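Local coordinates for enoyl-CoA hydratase/isomerase (Mycobacterium avium, PDB 3P5M), which probably acts on the acyl chain of coenzyme A thioesters, hydrating or isomerising enoyl-CoA double bonds, as crotonase-family enzymes do, at the interface of chains A and B. Coordinates in Å, arbitrary orientation; residue numbers count along the deposited sequence, not the author numbering. Chains: chain A/B, Enoyl-CoA hydratase/isomerase.

Contact 1: the interface of chains A and B. Residues chain A 150; chain B 89, 112-114, 143, 147, 213.
A:Arg150, the first residue of helix 150-159, reaches into chain B and brings its guanidinium group to the backbone oxygens of B:Leu112 and B:Ala113 at the C-terminal end of helix 106-113. The polar part is led by A:Arg150 NH2, which donates to B:Leu112 O at 3.1 Å. The carbonyl receives it at a C=O···N angle of 157°, with the donor tilted from the carbonyl plane. A:Arg150 NH1 makes a weak bond to B:Leu112 O at 3.3 Å. A:Arg150 NH1 also lies 2.8 Å from B:Ala113 O, but its N-H points elsewhere, and the pair probably contributes by charge attraction, not hydrogen bonding. A cation suits a helix end, where backbone carbonyls gather and the helix dipole probably adds negative potential. NH2 has a second outlet through water 1, which lies 2.8 Å from B:Leu143 O.

With CG anti to the backbone N (chi1 163°) and the chain extended as far as NE, the long side chain carries the guanidinium to that helix end. The apolar contact is at its base, where A:Arg150 CB meets B:Leu147 CD2 at 3.8 Å. Mixed van der Waals contacts follow along the side chain: CD passes B:Thr213 OG1, whose side chain crosses it at about a right angle, and B:Leu143 CD2 comes beside A:Arg150 NH2 at 3.8 Å. By pairing one long cation with a neighbour's helix end, the site probably helps fix the register of the two subunits.

Contact 2: the interface of chains A and B. Residues chain A 149-151; chain B 146-147, 172-174.
The N-terminal turn of helix 150-159 in chain A docks here on B:Leu146 and B:Leu147 of the short helix 145-148, with the loop B:Gly172 to B:Ile174 closing the far side. The main polar link runs between backbones: A:Arg150 N donates to B:Leu146 O at 2.8 Å. The amide approaches the carbonyl nearly end on, at a C=O···N angle of 163°. An N-H in the first turn of a helix has no preceding turn to bond to, so a carbonyl from the neighbouring subunit can serve as its acceptor; the partial positive charge expected at this helix start would probably strengthen the bond. A:Gly149, just before the helix, has a positive phi of 92°, a conformation that glycine adopts easily because it has no CB.

A:Ala151 packs between B:Leu147 and the loop. With its CG anti to the carbonyl carbon and beside the backbone N (chi1 -65°), B:Leu147, which also touches the base of the arginine side chain, places CD2 against both the backbone N (3.4 Å) and CB (3.8 Å) of A:Ala151. Here a short side chain probably lets the helix come close to the loop, whose backbone rather than whose side chains forms the surface. The alanine methyl faces two successive carbonyls, with A:Ala151 CB 3.6 Å from B:Gly172 O and 3.6 Å from B:Met173 O.

Contact 3: the interface of chains A and B. Residues chain A 216, 220, 223; chain B 207-208, 211-212.
Chi1 of -61° in A:Ile223 turns CG1 anti to the carbonyl carbon, and chi2 of 167° carries CD1 onward to B:Ala211, while the CG2 branch goes to B:Ala208. A:Val220, with chi1 at 167°, has CG1 anti to the backbone N and directs CG2 at the same helix of chain B.

The isoleucine thus straddles successive turns of helix 199-213. A:Ile223 CD1 presses on B:Ala211 CB at 3.5 Å, slightly tighter than usual van der Waals contact, and A:Ile223 CG2 rests against the backbone of B:Ala208, 4.0 Å from its CA. A:Val220 CG2 meets B:Ala212 CB at 3.7 Å and B:Ala211 CB at 3.9 Å; it is also 3.7 Å from B:Ala208 O. One methyl therefore touches three alanines that share a face of the helix through their spacing of three and four residues.

The residue types suit this division of labour. Alanine keeps the helix of chain B slim, and the branched valine and isoleucine of helix 217-231 pack against its face with few rotatable bonds. A:Glu216, immediately before that helix, contributes the aliphatic part of its side chain: A:Glu216 CG lies 3.8 Å from B:Ala211 O, with the chain bent at chi2. In this patch the two helices meet by van der Waals packing, which probably helps stabilise the oligomer.

Contact 1: the interface of chains A and B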
loop_
_atom_site.group_PDB
_atom_site.type_symbol
_atom_site.label_atom_id
_atom_site.label_comp_id
_atom_site.label_asym_id
_atom_site.label_seq_id
_atom_site.Cartn_x
_atom_site.Cartn_y
_atom_site.Cartn_z
ATOM N N ARG A 150 -13.718 13.562 -5.950
ATOM C CA ARG A 150 -14.971 13.400 -6.660
ATOM C C ARG A 150 -15.239 11.966 -7.171
ATOM O O ARG A 150 -16.380 11.464 -7.085
ATOM C CB ARG A 150 -15.082 14.464 -7.763
ATOM C CG ARG A 150 -16.131 14.195 -8.834
ATOM C CD ARG A 150 -16.187 15.377 -9.752
ATOM N NE ARG A 150 -16.805 15.038 -11.031
ATOM C CZ ARG A 150 -16.111 14.774 -12.139
ATOM N NH1 ARG A 150 -16.759 14.481 -13.271
ATOM N NH2 ARG A 150 -14.771 14.812 -12.115
ATOM N N THR B 89 -20.687 16.419 -17.516
ATOM C CA THR B 89 -20.902 16.693 -16.080
ATOM C C THR B 89 -22.342 17.177 -15.789
ATOM O O THR B 89 -22.856 17.019 -14.665
ATOM C CB THR B 89 -19.909 17.733 -15.501
ATOM O OG1 THR B 89 -20.020 18.973 -16.221
ATOM C CG2 THR B 89 -18.464 17.249 -15.610
ATOM N N LEU B 112 -12.099 11.677 -17.355
ATOM C CA LEU B 112 -12.277 12.179 -15.972
ATOM C C LEU B 112 -13.501 13.073 -15.760
ATOM O O LEU B 112 -13.972 13.254 -14.630
ATOM C CB LEU B 112 -10.997 12.850 -15.472
ATOM C CG LEU B 112 -9.736 11.990 -15.534
ATOM C CD1 LEU B 112 -8.583 12.667 -14.812
ATOM C CD2 LEU B 112 -9.969 10.597 -14.918
ATOM N N ALA B 113 -14.073 13.595 -16.827
ATOM C CA ALA B 113 -15.358 14.276 -16.720
ATOM C C ALA B 113 -16.512 13.295 -16.396
ATOM O O ALA B 113 -17.542 13.691 -15.835
ATOM C CB ALA B 113 -15.654 15.048 -18.004
ATOM N N CYS B 114 -16.324 12.016 -16.711
ATOM C CA CYS B 114 -17.387 11.028 -16.512
ATOM C C CYS B 114 -17.626 10.730 -15.033
ATOM O O CYS B 114 -16.756 10.943 -14.192
ATOM C CB CYS B 114 -17.075 9.739 -17.281
ATOM S SG CYS B 114 -16.901 10.033 -19.044
ATOM N N LEU B 143 -10.635 19.767 -12.984
ATOM C CA LEU B 143 -11.082 18.397 -12.659
ATOM C C LEU B 143 -10.083 17.654 -11.786
ATOM O O LEU B 143 -10.428 17.161 -10.726
ATOM C CB LEU B 143 -11.337 17.541 -13.919
ATOM C CG LEU B 143 -12.435 17.981 -14.908
ATOM C CD1 LEU B 143 -12.349 17.182 -16.195
ATOM C CD2 LEU B 143 -13.782 17.750 -14.253
ATOM N N LEU B 147 -9.739 15.409 -7.698
ATOM C CA LEU B 147 -9.623 13.948 -7.791
ATOM C C LEU B 147 -8.413 13.447 -7.012
ATOM O O LEU B 147 -8.542 12.513 -6.196
ATOM C CB LEU B 147 -9.541 13.513 -9.269
ATOM C CG LEU B 147 -10.806 13.788 -10.089
ATOM C CD1 LEU B 147 -10.628 13.413 -11.551
ATOM C CD2 LEU B 147 -11.990 13.038 -9.503
ATOM N N THR B 213 -18.172 20.540 -6.522
ATOM C CA THR B 213 -16.812 20.279 -7.036
ATOM C C THR B 213 -16.493 21.056 -8.310
ATOM O O THR B 213 -15.325 21.178 -8.679
ATOM C CB THR B 213 -16.615 18.795 -7.379
ATOM O OG1 THR B 213 -17.545 18.435 -8.395
ATOM C CG2 THR B 213 -16.796 17.880 -6.130
HETATM O O HOH W 1 -13.197 16.860 -10.235
#

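Contact 2: the interface of chains A and B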
loop_
_atom_site.group_PDB
_atom_site.type_symbol
_atom_site.label_atom_id
_atom_site.label_comp_id
_atom_site.label_asym_id
_atom_site.label_seq_id
_atom_site.Cartn_x
_atom_site.Cartn_y
_atom_site.Cartn_z
ATOM N N GLY A 149 -12.088 12.856 -2.737
ATOM C CA GLY A 149 -12.098 13.264 -4.162
ATOM C C GLY A 149 -13.446 12.955 -4.801
ATOM O O GLY A 149 -14.194 12.143 -4.286
ATOM N N ARG A 150 -13.718 13.562 -5.950
ATOM C CA ARG A 150 -14.971 13.400 -6.660
ATOM C C ARG A 150 -15.239 11.966 -7.171
ATOM O O ARG A 150 -16.380 11.464 -7.085
ATOM C CB ARG A 150 -15.082 14.464 -7.763
ATOM C CG ARG A 150 -16.131 14.195 -8.834
ATOM C CD ARG A 150 -16.187 15.377 -9.752
ATOM N NE ARG A 150 -16.805 15.038 -11.031
ATOM C CZ ARG A 150 -16.111 14.774 -12.139
ATOM N NH1 ARG A 150 -16.759 14.481 -13.271
ATOM N NH2 ARG A 150 -14.771 14.812 -12.115
ATOM N N ALA A 151 -14.214 11.297 -7.683
ATOM C CA ALA A 151 -14.427 9.963 -8.285
ATOM C C ALA A 151 -14.883 8.922 -7.258
ATOM O O ALA A 151 -15.876 8.209 -7.484
ATOM C CB ALA A 151 -13.216 9.482 -9.086
ATOM N N LEU B 146 -9.569 18.055 -7.667
ATOM C CA LEU B 146 -10.655 17.502 -6.843
ATOM C C LEU B 146 -10.681 15.979 -6.954
ATOM O O LEU B 146 -11.555 15.329 -6.409
ATOM C CB LEU B 146 -12.021 18.141 -7.238
ATOM C CG LEU B 146 -12.314 19.537 -6.645
ATOM C CD1 LEU B 146 -12.444 19.444 -5.134
ATOM C CD2 LEU B 146 -11.213 20.574 -7.006
ATOM N N LEU B 147 -9.739 15.409 -7.698
ATOM C CA LEU B 147 -9.623 13.948 -7.791
ATOM C C LEU B 147 -8.413 13.447 -7.012
ATOM O O LEU B 147 -8.542 12.513 -6.196
ATOM C CB LEU B 147 -9.541 13.513 -9.269
ATOM C CG LEU B 147 -10.806 13.788 -10.089
ATOM C CD1 LEU B 147 -10.628 13.413 -11.551
ATOM C CD2 LEU B 147 -11.990 13.038 -9.503
ATOM N N GLY B 172 -7.168 7.885 -6.416
ATOM C CA GLY B 172 -8.592 8.346 -6.432
ATOM C C GLY B 172 -8.947 9.157 -7.670
ATOM O O GLY B 172 -9.970 9.899 -7.681
ATOM N N MET B 173 -8.125 8.997 -8.742
ATOM C CA MET B 173 -8.401 9.661 -10.013
ATOM C C MET B 173 -9.617 9.069 -10.695
ATOM O O MET B 173 -10.378 9.767 -11.335
ATOM C CB MET B 173 -7.207 9.511 -10.985
ATOM C CG MET B 173 -7.250 10.445 -12.213
ATOM S SD MET B 173 -6.053 10.031 -13.550
ATOM C CE MET B 173 -4.564 10.504 -12.664
ATOM N N ILE B 174 -9.759 7.758 -10.577
ATOM C CA ILE B 174 -10.766 7.002 -11.292
ATOM C C ILE B 174 -11.540 6.128 -10.312
ATOM O O ILE B 174 -10.977 5.690 -9.301
ATOM C CB ILE B 174 -10.118 6.142 -12.451
ATOM C CG1 ILE B 174 -8.966 5.278 -11.925
ATOM C CG2 ILE B 174 -9.623 7.102 -13.574
ATOM C CD1 ILE B 174 -8.483 4.190 -12.930
#

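Contact 3: the interface of chains A and B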
loop_
_atom_site.group_PDB
_atom_site.type_symbol
_atom_site.label_atom_id
_atom_site.label_comp_id
_atom_site.label_asym_id
_atom_site.label_seq_id
_atom_site.Cartn_x
_atom_site.Cartn_y
_atom_site.Cartn_z
ATOM N N GLU A 216 -19.235 25.448 -0.007
ATOM C CA GLU A 216 -20.379 24.947 -0.762
ATOM C C GLU A 216 -21.348 24.103 0.091
ATOM O O GLU A 216 -22.326 23.545 -0.445
ATOM C CB GLU A 216 -19.880 24.129 -1.990
ATOM C CG GLU A 216 -18.921 24.921 -2.940
ATOM C CD GLU A 216 -19.470 26.308 -3.379
ATOM O OE1 GLU A 216 -20.700 26.596 -3.245
ATOM O OE2 GLU A 216 -18.643 27.124 -3.867
ATOM N N VAL A 220 -25.104 23.225 -1.312
ATOM C CA VAL A 220 -25.249 21.800 -1.613
ATOM C C VAL A 220 -26.344 21.145 -0.779
ATOM O O VAL A 220 -27.133 20.320 -1.286
ATOM C CB VAL A 220 -23.888 21.031 -1.417
ATOM C CG1 VAL A 220 -24.130 19.537 -1.415
ATOM C CG2 VAL A 220 -22.933 21.359 -2.570
ATOM N N ILE A 223 -29.667 22.002 -2.350
ATOM C CA ILE A 223 -29.907 21.086 -3.482
ATOM C C ILE A 223 -30.348 19.692 -3.056
ATOM O O ILE A 223 -31.301 19.136 -3.627
ATOM C CB ILE A 223 -28.654 20.971 -4.402
ATOM C CG1 ILE A 223 -28.341 22.355 -4.974
ATOM C CG2 ILE A 223 -28.838 19.886 -5.506
ATOM C CD1 ILE A 223 -26.979 22.478 -5.626
ATOM N N ARG B 207 -26.166 16.460 -9.668
ATOM C CA ARG B 207 -26.309 17.907 -9.494
ATOM C C ARG B 207 -25.694 18.383 -8.180
ATOM O O ARG B 207 -25.060 19.446 -8.154
ATOM C CB ARG B 207 -27.766 18.438 -9.656
ATOM N N ALA B 208 -25.885 17.633 -7.098
ATOM C CA ALA B 208 -25.335 18.047 -5.802
ATOM C C ALA B 208 -23.816 17.988 -5.845
ATOM O O ALA B 208 -23.125 18.883 -5.360
ATOM C CB ALA B 208 -25.880 17.177 -4.651
ATOM N N ALA B 211 -22.321 20.827 -7.937
ATOM C CA ALA B 211 -22.330 22.062 -7.131
ATOM C C ALA B 211 -21.173 22.107 -6.132
ATOM O O ALA B 211 -20.666 23.177 -5.781
ATOM C CB ALA B 211 -23.620 22.175 -6.369
ATOM N N ALA B 212 -20.787 20.941 -5.645
ATOM C CA ALA B 212 -19.738 20.857 -4.640
ATOM C C ALA B 212 -18.337 20.899 -5.252
ATOM O O ALA B 212 -17.397 21.203 -4.564
ATOM C CB ALA B 212 -19.900 19.568 -3.854
#

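Contacts 1 and 2 have centres of their C-alpha atoms about 7 Å apart and share A:Arg150 and B:Leu147, so the start of helix 150-159 meets chain B through backbone and side chain together. Contact 3 lies about 14 Å from contact 1 and 16 Å from contact 2, measured between the same centres. Helix 199-213 of chain B thus takes part in both a mixed polar contact, contact 1, and a packing contact, contact 3, of the same interface. The interface is not an exact two-fold, and the six-copy assembly suits the trimer-based hexamers usual among crotonases, where such contacts could repeat around a ring.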